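Local coordinates for germination protein (PDB 6O59) that probably acts in spore germination as the A subunit of a germinant receptor, of which this chain is the N-terminal domain, at residues T155-V160 against L169-M174; R162-P167 against M187-I192; D195-E200 against I264-F269; S212-G217 against P232-T237; D241-N246 against R251-V256. All blocks are in the same frame, centred on the assembly; numbering follows the deposited sequence.

Contact 1: T155-V160 against L169-M174; sequences TNLAMV and LWLESM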
# COMPACT_ATOMS: atom_id res chain seq x y z
N THR A 155 -0.93 -7.28 -8.20
CA THR A 155 0.42 -7.48 -8.70
C THR A 155 0.98 -6.15 -9.21
O THR A 155 2.11 -5.80 -8.88
CB THR A 155 0.41 -8.56 -9.79
OG1 THR A 155 -0.14 -9.78 -9.26
CG2 THR A 155 1.79 -8.83 -10.35
N ASN A 156 0.17 -5.41 -9.99
CA ASN A 156 0.53 -4.10 -10.56
C ASN A 156 0.83 -3.05 -9.47
O ASN A 156 1.82 -2.34 -9.59
CB ASN A 156 -0.58 -3.61 -11.50
CG ASN A 156 -0.75 -4.46 -12.74
OD1 ASN A 156 0.09 -5.29 -13.09
ND2 ASN A 156 -1.87 -4.28 -13.43
N LEU A 157 -0.00 -2.99 -8.42
CA LEU A 157 0.19 -2.05 -7.30
C LEU A 157 1.51 -2.32 -6.59
O LEU A 157 2.26 -1.37 -6.32
CB LEU A 157 -0.94 -2.12 -6.26
CG LEU A 157 -2.38 -1.99 -6.73
CD1 LEU A 157 -3.32 -2.00 -5.54
CD2 LEU A 157 -2.57 -0.77 -7.67
N ALA A 158 1.79 -3.62 -6.35
CA ALA A 158 3.00 -4.11 -5.72
C ALA A 158 4.25 -3.69 -6.53
O ALA A 158 5.25 -3.27 -5.96
CB ALA A 158 2.92 -5.62 -5.56
N MET A 159 4.15 -3.74 -7.88
CA MET A 159 5.24 -3.36 -8.77
C MET A 159 5.60 -1.89 -8.60
O MET A 159 6.79 -1.59 -8.51
CB MET A 159 4.90 -3.69 -10.24
CG MET A 159 4.85 -5.19 -10.50
SD MET A 159 4.43 -5.68 -12.18
CE MET A 159 6.03 -5.76 -12.85
N VAL A 160 4.60 -1.00 -8.50
CA VAL A 160 4.80 0.44 -8.31
C VAL A 160 5.42 0.69 -6.91
O VAL A 160 6.44 1.39 -6.80
CB VAL A 160 3.49 1.26 -8.51
CG1 VAL A 160 3.73 2.74 -8.21
CG2 VAL A 160 2.92 1.07 -9.91
N LEU A 169 2.40 8.07 -1.21
CA LEU A 169 1.76 7.41 -2.34
C LEU A 169 0.44 6.83 -1.83
O LEU A 169 0.43 5.88 -1.03
CB LEU A 169 2.64 6.34 -3.01
CG LEU A 169 2.02 5.57 -4.19
CD1 LEU A 169 1.46 6.50 -5.26
CD2 LEU A 169 3.03 4.63 -4.79
N TRP A 170 -0.65 7.49 -2.21
CA TRP A 170 -1.98 7.12 -1.75
C TRP A 170 -2.75 6.38 -2.85
O TRP A 170 -2.77 6.81 -4.00
CB TRP A 170 -2.72 8.36 -1.24
CG TRP A 170 -2.17 8.92 0.04
CD1 TRP A 170 -1.07 8.49 0.73
CD2 TRP A 170 -2.68 10.04 0.77
NE1 TRP A 170 -0.87 9.27 1.84
CE2 TRP A 170 -1.84 10.24 1.89
CE3 TRP A 170 -3.79 10.90 0.60
CZ2 TRP A 170 -2.08 11.23 2.84
CZ3 TRP A 170 -4.02 11.90 1.54
CH2 TRP A 170 -3.17 12.06 2.64
N LEU A 171 -3.31 5.18 -2.49
CA LEU A 171 -4.07 4.25 -3.34
C LEU A 171 -5.55 4.22 -2.93
O LEU A 171 -5.84 4.00 -1.76
CB LEU A 171 -3.48 2.82 -3.25
CG LEU A 171 -2.23 2.47 -4.10
CD1 LEU A 171 -1.01 3.27 -3.72
CD2 LEU A 171 -1.87 1.02 -3.91
N GLU A 172 -6.47 4.47 -3.89
CA GLU A 172 -7.91 4.60 -3.72
C GLU A 172 -8.59 3.58 -4.62
O GLU A 172 -8.46 3.66 -5.85
CB GLU A 172 -8.33 6.04 -4.08
CG GLU A 172 -9.68 6.45 -3.55
CD GLU A 172 -10.20 7.78 -4.08
OE1 GLU A 172 -9.39 8.73 -4.21
OE2 GLU A 172 -11.41 7.86 -4.38
N SER A 173 -9.24 2.60 -4.01
CA SER A 173 -9.97 1.55 -4.72
C SER A 173 -11.41 1.97 -4.95
O SER A 173 -12.02 2.59 -4.08
CB SER A 173 -9.91 0.24 -3.96
OG SER A 173 -8.58 -0.27 -4.07
N MET A 174 -11.94 1.68 -6.14
CA MET A 174 -13.32 2.04 -6.48
C MET A 174 -13.88 1.06 -7.53
O MET A 174 -13.14 0.25 -8.09
CB MET A 174 -13.47 3.52 -6.91
CG MET A 174 -12.68 3.91 -8.14
SD MET A 174 -12.29 5.68 -8.20
CE MET A 174 -13.96 6.40 -8.59

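Contact 2: R162-P167 against M187-I192; sequences RIIKTP and MYIHGI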
# COMPACT_ATOMS: atom_id res chain seq x y z
N ARG A 162 7.28 -1.02 -5.15
CA ARG A 162 8.66 -1.50 -5.09
C ARG A 162 9.61 -0.42 -5.56
O ARG A 162 10.76 -0.39 -5.11
CB ARG A 162 8.82 -2.76 -5.93
CG ARG A 162 8.41 -4.00 -5.18
CD ARG A 162 8.85 -5.27 -5.87
NE ARG A 162 8.38 -6.50 -5.21
CZ ARG A 162 7.34 -7.22 -5.61
NH1 ARG A 162 6.60 -6.82 -6.65
NH2 ARG A 162 7.01 -8.34 -4.97
N ILE A 163 9.13 0.47 -6.46
CA ILE A 163 9.85 1.60 -7.07
C ILE A 163 9.63 2.90 -6.24
O ILE A 163 10.61 3.57 -5.90
CB ILE A 163 9.44 1.80 -8.56
CG1 ILE A 163 9.52 0.48 -9.34
CG2 ILE A 163 10.28 2.90 -9.21
CD1 ILE A 163 9.34 0.59 -10.79
N ILE A 164 8.36 3.27 -5.97
CA ILE A 164 8.04 4.48 -5.20
C ILE A 164 7.85 4.05 -3.76
O ILE A 164 6.83 3.46 -3.43
CB ILE A 164 6.80 5.23 -5.78
CG1 ILE A 164 6.97 5.59 -7.27
CG2 ILE A 164 6.43 6.48 -4.96
CD1 ILE A 164 7.97 6.66 -7.59
N LYS A 165 8.84 4.33 -2.90
CA LYS A 165 8.78 3.92 -1.49
C LYS A 165 8.42 5.11 -0.52
O LYS A 165 9.06 5.33 0.52
CB LYS A 165 10.09 3.21 -1.06
CG LYS A 165 10.49 2.00 -1.91
CD LYS A 165 11.74 1.35 -1.32
CE LYS A 165 12.36 0.29 -2.20
NZ LYS A 165 13.15 0.86 -3.33
N THR A 166 7.36 5.84 -0.84
CA THR A 166 6.91 6.92 0.05
C THR A 166 5.53 6.59 0.68
O THR A 166 4.64 6.09 -0.02
CB THR A 166 6.88 8.29 -0.67
OG1 THR A 166 6.41 9.28 0.24
CG2 THR A 166 5.99 8.31 -1.90
N PRO A 167 5.30 6.95 1.97
CA PRO A 167 3.95 6.76 2.52
C PRO A 167 2.96 7.78 1.92
O PRO A 167 1.76 7.65 2.12
CB PRO A 167 4.14 6.97 4.03
CG PRO A 167 5.35 7.80 4.15
CD PRO A 167 6.21 7.57 2.96
N MET A 187 -4.05 5.95 -8.13
CA MET A 187 -2.80 6.31 -7.45
C MET A 187 -2.40 7.76 -7.69
O MET A 187 -2.50 8.24 -8.83
CB MET A 187 -1.65 5.45 -7.98
CG MET A 187 -1.32 4.28 -7.18
SD MET A 187 0.04 3.50 -8.08
CE MET A 187 -0.13 1.84 -7.52
N TYR A 188 -1.83 8.42 -6.67
CA TYR A 188 -1.29 9.77 -6.73
C TYR A 188 -0.38 10.00 -5.53
O TYR A 188 -0.59 9.36 -4.49
CB TYR A 188 -2.40 10.85 -6.81
CG TYR A 188 -3.27 10.95 -5.57
CD1 TYR A 188 -4.36 10.10 -5.38
CD2 TYR A 188 -3.01 11.91 -4.59
CE1 TYR A 188 -5.15 10.18 -4.23
CE2 TYR A 188 -3.79 12.00 -3.44
CZ TYR A 188 -4.86 11.14 -3.27
OH TYR A 188 -5.63 11.25 -2.13
N ILE A 189 0.63 10.89 -5.66
CA ILE A 189 1.49 11.19 -4.53
C ILE A 189 0.94 12.45 -3.88
O ILE A 189 1.03 13.55 -4.46
CB ILE A 189 3.02 11.28 -4.83
CG1 ILE A 189 3.56 9.98 -5.46
CG2 ILE A 189 3.82 11.62 -3.55
CD1 ILE A 189 4.99 10.06 -6.03
N HIS A 190 0.36 12.28 -2.69
CA HIS A 190 -0.18 13.36 -1.86
C HIS A 190 0.91 14.42 -1.60
O HIS A 190 2.00 14.08 -1.14
CB HIS A 190 -0.70 12.76 -0.55
CG HIS A 190 -0.98 13.79 0.49
ND1 HIS A 190 -2.13 14.53 0.47
CD2 HIS A 190 -0.21 14.20 1.53
CE1 HIS A 190 -2.05 15.36 1.50
NE2 HIS A 190 -0.90 15.20 2.16
N GLY A 191 0.62 15.67 -1.91
CA GLY A 191 1.58 16.75 -1.72
C GLY A 191 2.35 17.12 -2.97
O GLY A 191 2.90 18.22 -3.05
N ILE A 192 2.43 16.19 -3.94
CA ILE A 192 3.08 16.41 -5.23
C ILE A 192 1.95 16.66 -6.24
O ILE A 192 1.97 17.68 -6.93
CB ILE A 192 4.06 15.27 -5.62
CG1 ILE A 192 5.32 15.33 -4.73
CG2 ILE A 192 4.45 15.37 -7.10
CD1 ILE A 192 6.29 14.12 -4.78

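Contact 3: D195-E200 against I264-F269; sequences DKVVKE and IAPALF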
# COMPACT_ATOMS: atom_id res chain seq x y z
N ASP A 195 -4.42 18.84 -5.79
CA ASP A 195 -5.68 18.32 -5.26
C ASP A 195 -6.85 18.58 -6.20
O ASP A 195 -7.67 17.69 -6.38
CB ASP A 195 -5.98 18.86 -3.86
CG ASP A 195 -5.30 18.07 -2.76
OD1 ASP A 195 -5.42 16.80 -2.77
OD2 ASP A 195 -4.65 18.70 -1.89
N LYS A 196 -6.90 19.76 -6.86
CA LYS A 196 -7.97 20.09 -7.80
C LYS A 196 -7.95 19.14 -9.01
O LYS A 196 -9.02 18.75 -9.50
CB LYS A 196 -7.90 21.57 -8.23
CG LYS A 196 -7.96 22.54 -7.05
CD LYS A 196 -8.12 24.01 -7.45
CE LYS A 196 -6.82 24.78 -7.47
NZ LYS A 196 -7.04 26.24 -7.63
N VAL A 197 -6.76 18.70 -9.45
CA VAL A 197 -6.58 17.75 -10.56
C VAL A 197 -7.04 16.34 -10.11
O VAL A 197 -7.71 15.64 -10.88
CB VAL A 197 -5.11 17.75 -11.08
CG1 VAL A 197 -4.87 16.66 -12.12
CG2 VAL A 197 -4.73 19.11 -11.66
N VAL A 198 -6.69 15.95 -8.86
CA VAL A 198 -7.05 14.65 -8.30
C VAL A 198 -8.58 14.56 -8.17
O VAL A 198 -9.18 13.60 -8.68
CB VAL A 198 -6.33 14.35 -6.96
CG1 VAL A 198 -6.87 13.08 -6.30
CG2 VAL A 198 -4.82 14.22 -7.17
N LYS A 199 -9.21 15.59 -7.56
CA LYS A 199 -10.67 15.66 -7.36
C LYS A 199 -11.42 15.55 -8.70
O LYS A 199 -12.42 14.84 -8.77
CB LYS A 199 -11.10 16.97 -6.64
CG LYS A 199 -10.45 17.33 -5.28
CD LYS A 199 -10.42 16.21 -4.21
CE LYS A 199 -9.03 15.65 -3.97
NZ LYS A 199 -8.98 14.80 -2.76
N GLU A 200 -10.92 16.22 -9.76
CA GLU A 200 -11.53 16.22 -11.08
C GLU A 200 -11.39 14.87 -11.79
O GLU A 200 -12.36 14.42 -12.40
CB GLU A 200 -10.96 17.33 -11.97
CG GLU A 200 -11.61 18.69 -11.72
CD GLU A 200 -13.13 18.74 -11.62
OE1 GLU A 200 -13.81 18.17 -12.50
OE2 GLU A 200 -13.63 19.36 -10.66
N ILE A 264 -2.05 6.56 -17.24
CA ILE A 264 -1.56 7.85 -16.73
C ILE A 264 -2.52 8.93 -17.14
O ILE A 264 -2.92 8.99 -18.31
CB ILE A 264 -0.12 8.12 -17.25
CG1 ILE A 264 0.90 7.03 -16.76
CG2 ILE A 264 0.37 9.56 -16.95
CD1 ILE A 264 1.08 6.88 -15.28
N ALA A 265 -2.93 9.76 -16.18
CA ALA A 265 -3.85 10.86 -16.44
C ALA A 265 -3.43 12.15 -15.71
O ALA A 265 -3.05 12.11 -14.54
CB ALA A 265 -5.28 10.47 -16.06
N PRO A 266 -3.50 13.33 -16.37
CA PRO A 266 -3.85 13.56 -17.79
C PRO A 266 -2.63 13.22 -18.66
O PRO A 266 -1.50 13.35 -18.19
CB PRO A 266 -4.23 15.06 -17.81
CG PRO A 266 -4.10 15.56 -16.38
CD PRO A 266 -3.16 14.60 -15.72
N ALA A 267 -2.86 12.74 -19.89
CA ALA A 267 -1.76 12.36 -20.79
C ALA A 267 -0.91 13.59 -21.19
O ALA A 267 0.31 13.47 -21.29
CB ALA A 267 -2.30 11.66 -22.03
N LEU A 268 -1.54 14.76 -21.38
CA LEU A 268 -0.84 16.00 -21.66
C LEU A 268 -0.93 16.86 -20.40
O LEU A 268 -2.03 17.28 -20.01
CB LEU A 268 -1.40 16.71 -22.91
CG LEU A 268 -0.62 17.89 -23.45
CD1 LEU A 268 0.74 17.46 -24.03
CD2 LEU A 268 -1.42 18.62 -24.49
N PHE A 269 0.21 17.02 -19.72
CA PHE A 269 0.35 17.70 -18.44
C PHE A 269 1.66 18.48 -18.43
O PHE A 269 2.73 17.93 -18.15
CB PHE A 269 0.32 16.63 -17.33
CG PHE A 269 0.14 17.11 -15.91
CD1 PHE A 269 -1.10 17.57 -15.47
CD2 PHE A 269 1.17 17.00 -14.99
CE1 PHE A 269 -1.27 17.99 -14.15
CE2 PHE A 269 0.99 17.40 -13.67
CZ PHE A 269 -0.24 17.89 -13.26

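Contact 4: S212-G217 against P232-T237; sequences SILESG and PTIYNT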
# COMPACT_ATOMS: atom_id res chain seq x y z
N SER A 212 -15.83 1.71 -23.39
CA SER A 212 -15.87 2.54 -24.59
C SER A 212 -14.54 3.32 -24.75
O SER A 212 -13.98 3.36 -25.85
CB SER A 212 -17.06 3.49 -24.51
OG SER A 212 -16.94 4.61 -25.37
N ILE A 213 -14.04 3.91 -23.64
CA ILE A 213 -12.79 4.66 -23.59
C ILE A 213 -11.63 3.77 -24.03
O ILE A 213 -10.87 4.16 -24.91
CB ILE A 213 -12.55 5.29 -22.18
CG1 ILE A 213 -13.49 6.50 -21.90
CG2 ILE A 213 -11.09 5.65 -21.93
CD1 ILE A 213 -13.35 7.80 -22.82
N LEU A 214 -11.53 2.56 -23.45
CA LEU A 214 -10.44 1.63 -23.77
C LEU A 214 -10.56 1.07 -25.18
O LEU A 214 -9.57 1.04 -25.90
CB LEU A 214 -10.33 0.50 -22.74
CG LEU A 214 -9.84 0.92 -21.34
CD1 LEU A 214 -9.90 -0.23 -20.41
CD2 LEU A 214 -8.42 1.49 -21.37
N GLU A 215 -11.78 0.71 -25.60
CA GLU A 215 -12.06 0.18 -26.94
C GLU A 215 -11.70 1.21 -28.02
O GLU A 215 -11.26 0.82 -29.11
CB GLU A 215 -13.52 -0.23 -27.04
CG GLU A 215 -13.77 -1.40 -27.96
CD GLU A 215 -15.22 -1.82 -28.07
OE1 GLU A 215 -16.03 -1.44 -27.19
OE2 GLU A 215 -15.56 -2.54 -29.04
N SER A 216 -11.86 2.52 -27.72
CA SER A 216 -11.52 3.63 -28.63
C SER A 216 -10.00 3.70 -28.87
O SER A 216 -9.56 4.28 -29.87
CB SER A 216 -12.03 4.97 -28.10
OG SER A 216 -13.42 5.16 -28.31
N GLY A 217 -9.23 3.10 -27.96
CA GLY A 217 -7.77 3.03 -28.01
C GLY A 217 -7.23 1.85 -28.79
O GLY A 217 -6.02 1.76 -28.99
N PRO A 232 -10.24 13.25 -18.47
CA PRO A 232 -8.85 13.47 -18.87
C PRO A 232 -8.40 12.48 -19.94
O PRO A 232 -8.84 11.32 -19.94
CB PRO A 232 -8.09 13.27 -17.56
CG PRO A 232 -8.94 12.23 -16.78
CD PRO A 232 -10.32 12.21 -17.43
N THR A 233 -7.51 12.92 -20.85
CA THR A 233 -6.90 12.03 -21.84
C THR A 233 -6.03 11.07 -21.07
O THR A 233 -5.46 11.47 -20.05
CB THR A 233 -6.12 12.81 -22.88
OG1 THR A 233 -5.11 13.60 -22.24
CG2 THR A 233 -7.01 13.64 -23.74
N ILE A 234 -5.95 9.82 -21.50
CA ILE A 234 -5.17 8.83 -20.75
C ILE A 234 -4.05 8.25 -21.63
O ILE A 234 -4.18 8.15 -22.87
CB ILE A 234 -6.04 7.71 -20.09
CG1 ILE A 234 -6.86 6.93 -21.14
CG2 ILE A 234 -6.94 8.28 -18.99
CD1 ILE A 234 -7.55 5.63 -20.64
N TYR A 235 -2.94 7.87 -20.97
CA TYR A 235 -1.79 7.26 -21.61
C TYR A 235 -1.57 5.87 -21.00
O TYR A 235 -1.45 5.74 -19.79
CB TYR A 235 -0.56 8.16 -21.46
CG TYR A 235 0.75 7.49 -21.79
CD1 TYR A 235 1.09 7.20 -23.11
CD2 TYR A 235 1.66 7.17 -20.79
CE1 TYR A 235 2.29 6.56 -23.42
CE2 TYR A 235 2.87 6.55 -21.10
CZ TYR A 235 3.18 6.26 -22.41
OH TYR A 235 4.37 5.65 -22.70
N ASN A 236 -1.56 4.82 -21.84
CA ASN A 236 -1.35 3.45 -21.40
C ASN A 236 0.15 3.05 -21.45
O ASN A 236 0.81 3.24 -22.47
CB ASN A 236 -2.18 2.48 -22.24
CG ASN A 236 -1.81 2.42 -23.71
OD1 ASN A 236 -1.72 3.43 -24.41
ND2 ASN A 236 -1.59 1.23 -24.22
N THR A 237 0.66 2.47 -20.36
CA THR A 237 2.05 2.01 -20.28
C THR A 237 2.11 0.68 -19.56
O THR A 237 1.45 0.49 -18.53
CB THR A 237 2.97 3.07 -19.62
OG1 THR A 237 4.27 2.52 -19.46
CG2 THR A 237 2.47 3.55 -18.27

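Contact 5: D241-N246 against R251-V256; sequences DVVAGN and RIAIFV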
# COMPACT_ATOMS: atom_id res chain seq x y z
N ASP A 241 8.24 1.73 -14.20
CA ASP A 241 9.14 2.89 -14.05
C ASP A 241 8.54 4.15 -14.69
O ASP A 241 8.68 5.23 -14.13
CB ASP A 241 10.54 2.62 -14.62
CG ASP A 241 10.56 2.06 -16.02
OD1 ASP A 241 10.08 0.91 -16.21
OD2 ASP A 241 11.07 2.75 -16.92
N VAL A 242 7.82 4.00 -15.83
CA VAL A 242 7.14 5.10 -16.52
C VAL A 242 5.99 5.63 -15.63
O VAL A 242 5.83 6.85 -15.52
CB VAL A 242 6.68 4.71 -17.95
CG1 VAL A 242 5.89 5.83 -18.63
CG2 VAL A 242 7.89 4.32 -18.81
N VAL A 243 5.27 4.71 -14.95
CA VAL A 243 4.19 5.07 -14.01
C VAL A 243 4.82 5.83 -12.84
O VAL A 243 4.37 6.93 -12.51
CB VAL A 243 3.39 3.82 -13.54
CG1 VAL A 243 2.60 4.10 -12.26
CG2 VAL A 243 2.46 3.33 -14.65
N ALA A 244 5.91 5.29 -12.29
CA ALA A 244 6.67 5.89 -11.18
C ALA A 244 7.10 7.33 -11.53
O ALA A 244 6.88 8.25 -10.74
CB ALA A 244 7.86 5.02 -10.83
N GLY A 245 7.64 7.53 -12.74
CA GLY A 245 8.07 8.84 -13.22
C GLY A 245 6.94 9.84 -13.27
O GLY A 245 7.09 10.96 -12.77
N ASN A 246 5.78 9.44 -13.84
CA ASN A 246 4.62 10.33 -13.92
C ASN A 246 4.02 10.63 -12.54
O ASN A 246 3.57 11.76 -12.31
CB ASN A 246 3.55 9.79 -14.84
CG ASN A 246 3.95 9.88 -16.28
OD1 ASN A 246 4.09 8.88 -16.97
ND2 ASN A 246 4.18 11.09 -16.78
N ARG A 251 1.11 13.44 -11.57
CA ARG A 251 0.07 12.78 -12.34
C ARG A 251 -0.57 11.67 -11.51
O ARG A 251 -0.07 11.33 -10.42
CB ARG A 251 0.61 12.23 -13.67
CG ARG A 251 1.35 13.28 -14.48
CD ARG A 251 1.11 13.14 -15.96
NE ARG A 251 2.25 13.69 -16.67
CZ ARG A 251 2.39 13.69 -17.99
NH1 ARG A 251 3.49 14.18 -18.54
NH2 ARG A 251 1.46 13.16 -18.76
N ILE A 252 -1.68 11.12 -12.03
CA ILE A 252 -2.51 10.09 -11.43
C ILE A 252 -2.41 8.79 -12.25
O ILE A 252 -2.53 8.82 -13.48
CB ILE A 252 -3.99 10.61 -11.33
CG1 ILE A 252 -4.12 11.72 -10.28
CG2 ILE A 252 -5.01 9.48 -11.02
CD1 ILE A 252 -3.89 13.12 -10.76
N ALA A 253 -2.18 7.65 -11.56
CA ALA A 253 -2.10 6.34 -12.20
C ALA A 253 -3.38 5.52 -11.91
O ALA A 253 -3.84 5.48 -10.78
CB ALA A 253 -0.85 5.58 -11.74
N ILE A 254 -3.98 4.92 -12.94
CA ILE A 254 -5.20 4.12 -12.80
C ILE A 254 -4.92 2.71 -13.26
O ILE A 254 -4.40 2.51 -14.36
CB ILE A 254 -6.41 4.73 -13.56
CG1 ILE A 254 -6.70 6.18 -13.11
CG2 ILE A 254 -7.65 3.85 -13.46
CD1 ILE A 254 -7.03 7.11 -14.25
N PHE A 255 -5.27 1.74 -12.42
CA PHE A 255 -5.17 0.32 -12.72
C PHE A 255 -6.56 -0.29 -12.77
O PHE A 255 -7.28 -0.27 -11.76
CB PHE A 255 -4.28 -0.43 -11.70
CG PHE A 255 -2.84 -0.02 -11.80
CD1 PHE A 255 -2.03 -0.54 -12.79
CD2 PHE A 255 -2.31 0.94 -10.93
CE1 PHE A 255 -0.71 -0.14 -12.90
CE2 PHE A 255 -0.97 1.31 -11.02
CZ PHE A 255 -0.18 0.77 -12.00
N VAL A 256 -6.94 -0.78 -13.96
CA VAL A 256 -8.23 -1.42 -14.21
C VAL A 256 -8.04 -2.94 -14.19
O VAL A 256 -7.08 -3.46 -14.77
CB VAL A 256 -8.83 -0.92 -15.54
CG1 VAL A 256 -10.25 -1.44 -15.74
CG2 VAL A 256 -8.81 0.61 -15.61

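Contact 1: T155-V160 against L169-M174
S173 OG is held by two other hydroxyls, T185 OG1 and S25 OG, on strand 169-176, whose L171 and L169 pack against L157 and V160 of helix 153-163. L171 CD2 does most of the touching: it lies 3.7 Å from L157 CD1 and 4.0 Å from L157 CB, the two leucines sliding past each other in opposite directions. L157 carries CG anti to its carbonyl carbon (chi1 -52°), which leads its branch along the strand. One helical turn on, V160 CG1 meets L169 CD2 at 4.0 Å, and these two side chains cross at about a right angle. Positions i and i+3 of the helix are thus matched to alternate residues of the strand, the usual way a helix covers one face of a beta-sheet. Here the sheet is antiparallel and 169-176 is an outermost strand; M187 of the adjoining strand and F255 of the next extend the same greasy layer. No hydrogen bond joins the two segments, although R161 NH1, just past V160 in the chain, reaches L169 O.

Contact 2: R162-P167 against M187-I192
I189 supplies both meeting points on the strand side, and all contact across the segments is apolar. Its CD1 reaches I164 CG2 at 4.0 Å, the two isoleucines crossing obliquely, while its CG2 lies a looser 4.3 Å from T166 CG2. With chi1 at -57°, CG1 of I189 is anti to the carbonyl carbon and carries CD1 to I164, while CG2, anti to the backbone N, faces T166. L169 and the helix 240-248 residues A244 and L248 also touch I164, continuing the layer around it. The one aromatic contact nearby is the stack of the H190 ring on W170.

The polar interactions stay within each segment or run to its neighbours. I192 N donates to I189 O at 3.0 Å, closing a type II beta turn at the end of strand 182-189, with G191 taking the positive phi (98°) that its third position calls for. T166 OG1 accepts from D168 N, an ST turn that leaves CG2 as the branch meeting I189. H190 is bonded through its backbone to D168. K165 NZ makes a weak bond of 3.2 Å to R162 O.

With methyl groups alone bridging them, the loop after helix 153-163 and the end of the strand are fitted by shape rather than by directed bonds, and the neighbouring turns and backbone pairs probably help to set where the methyls stand.

Contact 3: D195-E200 against I264-F269
V197 and P266 have the nearest CA atoms, 8.8 Å apart, where the start of helix 195-206 lies beside the chain leaving strand 262-265. The helix turns are regular, K199 N donating to D195 O at 2.9 Å and E200 N to K196 O at 3.2 Å. On the other side the strand stops after A265, and the peptide bond before P266 is cis; the loop that follows brings F269 back beside the same valine.

V197 CG1 is the methyl that meets both the proline and the phenylalanine. It stands anti to the backbone N (chi1 173°), 4.5 Å from P266 CG and 4.3 Å from CE1 of F269, whose ring it approaches obliquely. These are loose apolar contacts, and no hydrogen bond crosses between the segments. V197 and its neighbour V198 also rest on I252 of the central strand 252-256, so the contact continues a larger helix-on-sheet layer: helix 195-206 covers one face of the five-stranded antiparallel sheet, and I264, whose side chain touches V243 and N246, looks to the face taken by helix 240-248.

The bent segment is tied down from beyond the contact. The backbone of A267 is hydrogen-bonded to T233, F269 packs on R251, and R251 NH2 donates to both P266 O and A267 O.

Contact 4: S212-G217 against P232-T237
I213 and I234 have the closest CA atoms, 9.1 Å apart, where the short helix 210-215 faces the extended chain leading into strand 235-237. I234 CD1 is the atom that touches: it lies 3.8 Å from I213 CG2 and 4.3 Å from L214 CD2, reaching both neighbours on the helix. Its chain is led there by a chi1 of 59°, with CG1 between the backbone N and the carbonyl carbon, and an extended chi2 that carries CD1 outward. L214 leaves its backbone across the direction of the other segment, and its CD2 branch makes the approach.

Polar groups serve the helix itself. S212 O takes two bonds, from S216 N at 2.9 Å and from S216 OG at 3.1 Å, the donors coming from opposite faces of the carbonyl plane. G217 N bonds to L214 O at 2.9 Å.

I234 and L214 both touch L263, and I234 also A265, in strand 262-265. The contact is therefore peripheral helix-on-sheet packing near the molecular surface: a short helix laid against the chain leading into edge strand 235-237 and against L263 of the neighbouring strand, in the second five-stranded antiparallel sheet.

Contact 5: D241-N246 against R251-V256
Helix 240-248 and strand 252-256 form a tight helix-turn-strand connection, with V243 and N246 of the helix folded back onto A253 of the strand and R251 just before it. The strand lies third in a five-stranded antiparallel sheet, between 182-189 and 262-265, and the helix covers one face of it. The segments converge toward the turn: the CA atoms of V243 and A253 are 6.7 Å apart, those of N246 and R251 5.4 Å.

Nearest the turn, R251 N donates to N246 O at 3.1 Å with an N-H...O angle of 155°, a fairly straight bond whose donor is tilted 29° from the carbonyl plane. This is the hydrogen bond that crosses the contact.

Deeper in, V243 CG1, anti to the backbone N, packs on A253 CB at 3.8 Å and meets CZ of F255 obliquely at 4.3 Å. F255 also touches N156, L157 and V160, so its ring lies between helices 153-163 and 240-248 and helps to fill the core on this face.

The side chains of N246 and R251 lie across each other, their flat groups turned by 60°. The N246 amide sits over one face of the R251 guanidinium without a bond between them, and which of its ends is O and which N is uncertain. The guanidinium is held from outside the two segments: NH1 forms a salt bridge with E249 OE1, and NH2 bonds to both P266 O and A267 O.

In the fold
All five contacts surround one five-stranded antiparallel sheet, ordered 169-176, 182-189, 252-256, 262-265, 235-237. Contacts 1, 2 and 5 lie on the face covered by helices 153-163 and 240-248, their centres about 10 Å from one another; contacts 3 and 4 involve helices 195-206 and 210-215 on the other face, centres about 14 Å apart. Contacts 1 and 2 interleave along the chain and share helix 153-163, while contacts 4 and 5 fall within the span that contact 3 closes. Contacts 2 and 4 are the farthest apart, centres about 23 Å; the outermost strands belong to contacts 1 and 4. The sheet is thus sandwiched by helices, forming one half of the domain; the other half holds a sheet with the same strand order.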